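Local coordinates for protein acyl-CoA dehydrogenase (Bacillus anthracis, PDB 3OWA) that binds FAD and probably catalyses the alpha,beta-dehydrogenation of acyl-CoA thioesters, as other acyl-CoA dehydrogenases do, at residues A[459-473]-A[563-576]. Sequence-based numbering, arbitrary orientation. Where two conformers were deposited one is given.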
loop_
_atom_site.group_PDB
_atom_site.type_symbol
_atom_site.label_atom_id
_atom_site.label_comp_id
_atom_site.label_asym_id
_atom_site.label_seq_id
_atom_site.Cartn_x
_atom_site.Cartn_y
_atom_site.Cartn_z
ATOM N N LEU A 459 -5.290 31.090 5.714
ATOM C CA LEU A 459 -4.221 30.467 4.949
ATOM C C LEU A 459 -4.754 29.342 4.031
ATOM O O LEU A 459 -4.362 29.238 2.871
ATOM C CB LEU A 459 -3.109 29.964 5.873
ATOM C CG LEU A 459 -2.034 29.118 5.178
ATOM C CD1 LEU A 459 -1.276 29.927 4.124
ATOM C CD2 LEU A 459 -1.082 28.487 6.197
ATOM N N GLN A 460 -5.677 28.535 4.540
ATOM C CA GLN A 460 -6.168 27.380 3.772
ATOM C C GLN A 460 -7.027 27.826 2.595
ATOM O O GLN A 460 -6.930 27.254 1.515
ATOM C CB GLN A 460 -6.881 26.370 4.691
ATOM C CG GLN A 460 -5.923 25.689 5.696
ATOM C CD GLN A 460 -5.419 26.624 6.802
ATOM O OE1 GLN A 460 -6.174 27.436 7.324
ATOM N NE2 GLN A 460 -4.146 26.504 7.155
ATOM N N LYS A 461 -7.827 28.880 2.796
ATOM C CA LYS A 461 -8.589 29.490 1.711
ATOM C C LYS A 461 -7.661 30.045 0.637
ATOM O O LYS A 461 -7.949 29.990 -0.554
ATOM C CB LYS A 461 -9.502 30.600 2.240
ATOM C CG LYS A 461 -10.696 30.123 3.038
ATOM C CD LYS A 461 -11.625 31.303 3.336
ATOM C CE LYS A 461 -12.261 31.190 4.727
ATOM N NZ LYS A 461 -12.559 32.537 5.351
ATOM N N TYR A 462 -6.537 30.586 1.074
ATOM C CA TYR A 462 -5.538 31.115 0.171
ATOM C C TYR A 462 -4.914 29.990 -0.681
ATOM O O TYR A 462 -4.779 30.116 -1.897
ATOM C CB TYR A 462 -4.491 31.915 0.973
ATOM C CG TYR A 462 -3.352 32.437 0.142
ATOM C CD1 TYR A 462 -3.460 33.644 -0.557
ATOM C CD2 TYR A 462 -2.173 31.706 0.023
ATOM C CE1 TYR A 462 -2.397 34.107 -1.345
ATOM C CE2 TYR A 462 -1.127 32.149 -0.758
ATOM C CZ TYR A 462 -1.237 33.339 -1.435
ATOM O OH TYR A 462 -0.169 33.750 -2.190
ATOM N N LEU A 463 -4.553 28.879 -0.050
ATOM C CA LEU A 463 -3.983 27.758 -0.796
ATOM C C LEU A 463 -4.976 27.137 -1.784
ATOM O O LEU A 463 -4.606 26.767 -2.913
ATOM C CB LEU A 463 -3.429 26.692 0.154
ATOM C CG LEU A 463 -2.373 27.188 1.140
ATOM C CD1 LEU A 463 -2.073 26.110 2.137
ATOM C CD2 LEU A 463 -1.113 27.619 0.409
ATOM N N VAL A 464 -6.238 27.055 -1.371
ATOM C CA VAL A 464 -7.280 26.505 -2.225
ATOM C C VAL A 464 -7.405 27.339 -3.514
ATOM O O VAL A 464 -7.408 26.785 -4.636
ATOM C CB VAL A 464 -8.632 26.412 -1.444
ATOM C CG1 VAL A 464 -9.818 26.398 -2.388
ATOM C CG2 VAL A 464 -8.632 25.177 -0.536
ATOM N N ASN A 465 -7.490 28.664 -3.347
ATOM C CA ASN A 465 -7.508 29.598 -4.481
ATOM C C ASN A 465 -6.288 29.453 -5.400
ATOM O O ASN A 465 -6.424 29.376 -6.631
ATOM C CB ASN A 465 -7.647 31.053 -4.003
ATOM C CG ASN A 465 -9.061 31.578 -4.138
ATOM O OD1 ASN A 465 -9.567 31.745 -5.256
ATOM N ND2 ASN A 465 -9.714 31.861 -3.001
ATOM N N ASN A 466 -5.107 29.392 -4.810
ATOM C CA ASN A 466 -3.896 29.263 -5.617
ATOM C C ASN A 466 -3.773 27.901 -6.301
ATOM O O ASN A 466 -3.215 27.803 -7.400
ATOM C CB ASN A 466 -2.652 29.589 -4.792
ATOM C CG ASN A 466 -2.462 31.115 -4.575
ATOM O OD1 ASN A 466 -1.403 31.562 -4.124
ATOM N ND2 ASN A 466 -3.484 31.899 -4.898
ATOM N N ALA A 467 -4.306 26.862 -5.649
ATOM C CA ALA A 467 -4.329 25.508 -6.223
ATOM C C ALA A 467 -5.144 25.492 -7.507
ATOM O O ALA A 467 -4.753 24.834 -8.483
ATOM C CB ALA A 467 -4.881 24.472 -5.213
ATOM N N LYS A 468 -6.261 26.222 -7.508
ATOM C CA LYS A 468 -7.114 26.332 -8.695
ATOM C C LYS A 468 -6.367 26.948 -9.869
ATOM O O LYS A 468 -6.415 26.428 -10.984
ATOM C CB LYS A 468 -8.378 27.152 -8.391
ATOM C CG LYS A 468 -9.366 26.435 -7.470
ATOM C CD LYS A 468 -10.649 27.203 -7.276
ATOM C CE LYS A 468 -11.403 26.610 -6.095
ATOM N NZ LYS A 468 -12.780 27.117 -6.017
ATOM N N LYS A 469 -5.674 28.055 -9.594
ATOM C CA LYS A 469 -4.821 28.734 -10.570
ATOM C C LYS A 469 -3.710 27.825 -11.115
ATOM O O LYS A 469 -3.458 27.823 -12.323
ATOM C CB LYS A 469 -4.201 29.990 -9.941
ATOM C CG LYS A 469 -5.254 31.009 -9.489
ATOM C CD LYS A 469 -4.636 32.191 -8.750
ATOM C CE LYS A 469 -5.742 33.141 -8.308
ATOM N NZ LYS A 469 -5.215 34.167 -7.379
ATOM N N ILE A 470 -3.058 27.067 -10.222
ATOM C CA ILE A 470 -1.986 26.155 -10.621
ATOM C C ILE A 470 -2.534 25.057 -11.551
ATOM O O ILE A 470 -1.938 24.776 -12.588
ATOM C CB ILE A 470 -1.244 25.546 -9.386
ATOM C CG1 ILE A 470 -0.460 26.620 -8.623
ATOM C CG2 ILE A 470 -0.273 24.440 -9.801
ATOM C CD1 ILE A 470 -0.165 26.237 -7.162
ATOM N N GLY A 471 -3.667 24.455 -11.187
ATOM C CA GLY A 471 -4.304 23.438 -12.024
ATOM C C GLY A 471 -4.648 23.976 -13.409
ATOM O O GLY A 471 -4.340 23.356 -14.433
ATOM N N LEU A 472 -5.284 25.141 -13.435
ATOM C CA LEU A 472 -5.631 25.804 -14.685
ATOM C C LEU A 472 -4.398 26.105 -15.526
ATOM O O LEU A 472 -4.383 25.822 -16.725
ATOM C CB LEU A 472 -6.430 27.081 -14.406
ATOM C CG LEU A 472 -7.899 26.846 -14.082
ATOM C CD1 LEU A 472 -8.440 27.882 -13.116
ATOM C CD2 LEU A 472 -8.699 26.833 -15.373
HETATM N N MSE A 473 -3.362 26.647 -14.885
HETATM C CA MSE A 473 -2.113 27.023 -15.581
HETATM C C MSE A 473 -1.481 25.824 -16.264
HETATM O O MSE A 473 -1.128 25.866 -17.440
HETATM C CB MSE A 473 -1.099 27.637 -14.612
HETATM C CG MSE A 473 0.105 28.270 -15.300
HETATM SE SE MSE A 473 1.719 28.480 -14.205
HETATM C CE MSE A 473 0.899 28.704 -12.474
HETATM N N MSE A 563 7.721 30.009 -16.276
HETATM C CA MSE A 563 6.641 29.210 -15.689
HETATM C C MSE A 563 6.920 28.760 -14.248
HETATM O O MSE A 563 6.034 28.851 -13.403
HETATM C CB MSE A 563 6.296 28.028 -16.599
HETATM C CG MSE A 563 5.743 28.456 -17.961
HETATM SE SE MSE A 563 4.295 29.764 -17.838
HETATM C CE MSE A 563 4.048 30.203 -19.734
ATOM N N LEU A 564 8.146 28.307 -13.970
ATOM C CA LEU A 564 8.545 27.913 -12.608
ATOM C C LEU A 564 8.548 29.052 -11.578
ATOM O O LEU A 564 8.226 28.818 -10.409
ATOM C CB LEU A 564 9.882 27.150 -12.586
ATOM C CG LEU A 564 10.023 25.757 -13.242
ATOM C CD1 LEU A 564 11.455 25.245 -13.167
ATOM C CD2 LEU A 564 9.064 24.693 -12.650
ATOM N N SER A 565 8.924 30.272 -11.994
ATOM C CA SER A 565 8.799 31.461 -11.132
ATOM C C SER A 565 7.335 31.839 -10.904
ATOM O O SER A 565 6.972 32.292 -9.819
ATOM C CB SER A 565 9.517 32.680 -11.739
ATOM O OG SER A 565 10.886 32.399 -11.957
ATOM N N SER A 566 6.508 31.687 -11.934
ATOM C CA SER A 566 5.048 31.877 -11.772
ATOM C C SER A 566 4.483 30.883 -10.732
ATOM O O SER A 566 3.630 31.246 -9.914
ATOM C CB SER A 566 4.299 31.749 -13.108
ATOM O OG SER A 566 4.679 32.778 -14.020
ATOM N N LEU A 567 4.986 29.646 -10.767
ATOM C CA LEU A 567 4.557 28.599 -9.833
ATOM C C LEU A 567 5.029 28.914 -8.413
ATOM O O LEU A 567 4.256 28.779 -7.457
ATOM C CB LEU A 567 5.042 27.211 -10.283
ATOM C CG LEU A 567 4.758 26.001 -9.366
ATOM C CD1 LEU A 567 3.253 25.861 -9.013
ATOM C CD2 LEU A 567 5.297 24.712 -9.976
ATOM N N ARG A 568 6.283 29.360 -8.293
ATOM C CA ARG A 568 6.848 29.806 -7.010
ATOM C C ARG A 568 6.032 30.951 -6.396
ATOM O O ARG A 568 5.758 30.953 -5.194
ATOM C CB ARG A 568 8.324 30.203 -7.172
ATOM C CG ARG A 568 9.143 30.156 -5.885
ATOM C CD ARG A 568 9.398 31.554 -5.291
ATOM N NE ARG A 568 10.000 32.488 -6.252
ATOM C CZ ARG A 568 11.307 32.713 -6.379
ATOM N NH1 ARG A 568 12.184 32.078 -5.608
ATOM N NH2 ARG A 568 11.740 33.580 -7.287
ATOM N N LYS A 569 5.630 31.901 -7.235
ATOM C CA LYS A 569 4.738 32.993 -6.831
ATOM C C LYS A 569 3.375 32.479 -6.349
ATOM O O LYS A 569 2.800 33.027 -5.406
ATOM C CB LYS A 569 4.537 33.993 -7.984
ATOM C CG LYS A 569 5.709 34.967 -8.186
ATOM C CD LYS A 569 5.490 35.900 -9.370
ATOM C CE LYS A 569 6.803 36.567 -9.796
ATOM N NZ LYS A 569 6.658 37.314 -11.083
ATOM N N LEU A 570 2.865 31.431 -6.994
ATOM C CA LEU A 570 1.569 30.878 -6.629
ATOM C C LEU A 570 1.669 30.009 -5.392
ATOM O O LEU A 570 0.689 29.744 -4.721
ATOM C CB LEU A 570 0.984 30.085 -7.791
ATOM C CG LEU A 570 0.330 30.926 -8.885
ATOM C CD1 LEU A 570 -0.107 30.008 -9.985
ATOM C CD2 LEU A 570 -0.855 31.748 -8.364
ATOM N N THR A 571 2.880 29.623 -5.057
ATOM C CA THR A 571 3.063 28.580 -4.077
ATOM C C THR A 571 3.683 29.048 -2.752
ATOM O O THR A 571 3.644 28.334 -1.743
ATOM C CB THR A 571 3.817 27.430 -4.750
ATOM O OG1 THR A 571 3.231 26.198 -4.358
ATOM C CG2 THR A 571 5.299 27.490 -4.489
ATOM N N ARG A 572 4.217 30.266 -2.766
ATOM C CA ARG A 572 4.826 30.890 -1.590
ATOM C C ARG A 572 3.828 31.127 -0.449
ATOM O O ARG A 572 2.751 31.693 -0.664
ATOM C CB ARG A 572 5.450 32.234 -1.991
ATOM C CG ARG A 572 6.696 32.118 -2.869
ATOM C CD ARG A 572 7.666 33.282 -2.656
ATOM N NE ARG A 572 6.976 34.558 -2.449
ATOM C CZ ARG A 572 6.819 35.152 -1.264
ATOM N NH1 ARG A 572 7.305 34.601 -0.155
ATOM N NH2 ARG A 572 6.174 36.308 -1.183
ATOM N N HIS A 573 4.192 30.702 0.756
ATOM C CA HIS A 573 3.405 30.979 1.957
ATOM C C HIS A 573 4.208 30.628 3.185
ATOM O O HIS A 573 5.272 30.034 3.069
ATOM C CB HIS A 573 2.088 30.192 1.968
ATOM C CG HIS A 573 2.261 28.717 2.163
ATOM N ND1 HIS A 573 2.706 27.879 1.162
ATOM C CD2 HIS A 573 2.019 27.925 3.236
ATOM C CE1 HIS A 573 2.730 26.635 1.609
ATOM N NE2 HIS A 573 2.310 26.634 2.863
ATOM N N THR A 574 3.701 30.973 4.362
ATOM C CA THR A 574 4.386 30.600 5.591
ATOM C C THR A 574 3.898 29.238 6.036
ATOM O O THR A 574 2.792 29.119 6.527
ATOM C CB THR A 574 4.154 31.598 6.735
ATOM O OG1 THR A 574 4.697 32.870 6.370
ATOM C CG2 THR A 574 4.850 31.107 8.021
ATOM N N PRO A 575 4.744 28.212 5.894
ATOM C CA PRO A 575 4.336 26.866 6.245
ATOM C C PRO A 575 4.047 26.745 7.745
ATOM O O PRO A 575 4.580 27.512 8.538
ATOM C CB PRO A 575 5.547 26.022 5.834
ATOM C CG PRO A 575 6.699 26.948 5.980
ATOM C CD PRO A 575 6.164 28.279 5.522
ATOM N N LEU A 576 3.162 25.818 8.103
ATOM C CA LEU A 576 2.823 25.520 9.491
ATOM C C LEU A 576 3.690 24.415 10.029
ATOM O O LEU A 576 4.255 23.634 9.260
ATOM C CB LEU A 576 1.383 25.044 9.588
ATOM C CG LEU A 576 0.289 25.927 8.993
ATOM C CD1 LEU A 576 -1.012 25.120 8.954
ATOM C CD2 LEU A 576 0.139 27.234 9.798
HETATM O O HOH W 1 1.646 32.290 -2.876
#
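Leu570 inserts as a knob among Asn466, Lys469, Ile470 and Met473, and its branches divide the hole. Leu570 CD1 lies 3.7 Å from Ile470 CG1, whereas Leu570 CD2 meets the aliphatic Lys469 CD at 3.8 Å. The side chains of Ile470 and Leu570 run antiparallel, flank to flank; that of Leu567 instead lies roughly perpendicular to Ile470, its CD1 3.8 Å from Ile470 CG1. These contacts join two nearly antiparallel helices, whose local axes run at 161° to each other and come within 9.8 Å, within the all-helical second C-terminal acyl-CoA dehydrogenase domain. Helix 526-554 also packs on this layer, touching Ile470 and Leu567.

Beyond the helix end at Thr571, the chain continues alongside 459-473. Leu463 CD2 makes a CH-pi contact with His573, 4.0 Å from the ring centroid and 12° off its normal. The ring's rotation is fixed by a nearly straight hydrogen bond, in the plane of the imidazole, from His573 ND1 to Thr571 O (3.1 Å). Leu459 and Leu576 meet tip to tip through their CD2 methyls.

One water joins the segments through Tyr462 OH, Lys569 O and Arg572 O; its distances to Tyr462 OH and Arg572 O are unusually short, and the proton sharing is uncertain. With CG anti to the backbone N (chi1 176°), the tyrosine ring extends toward these carbonyls.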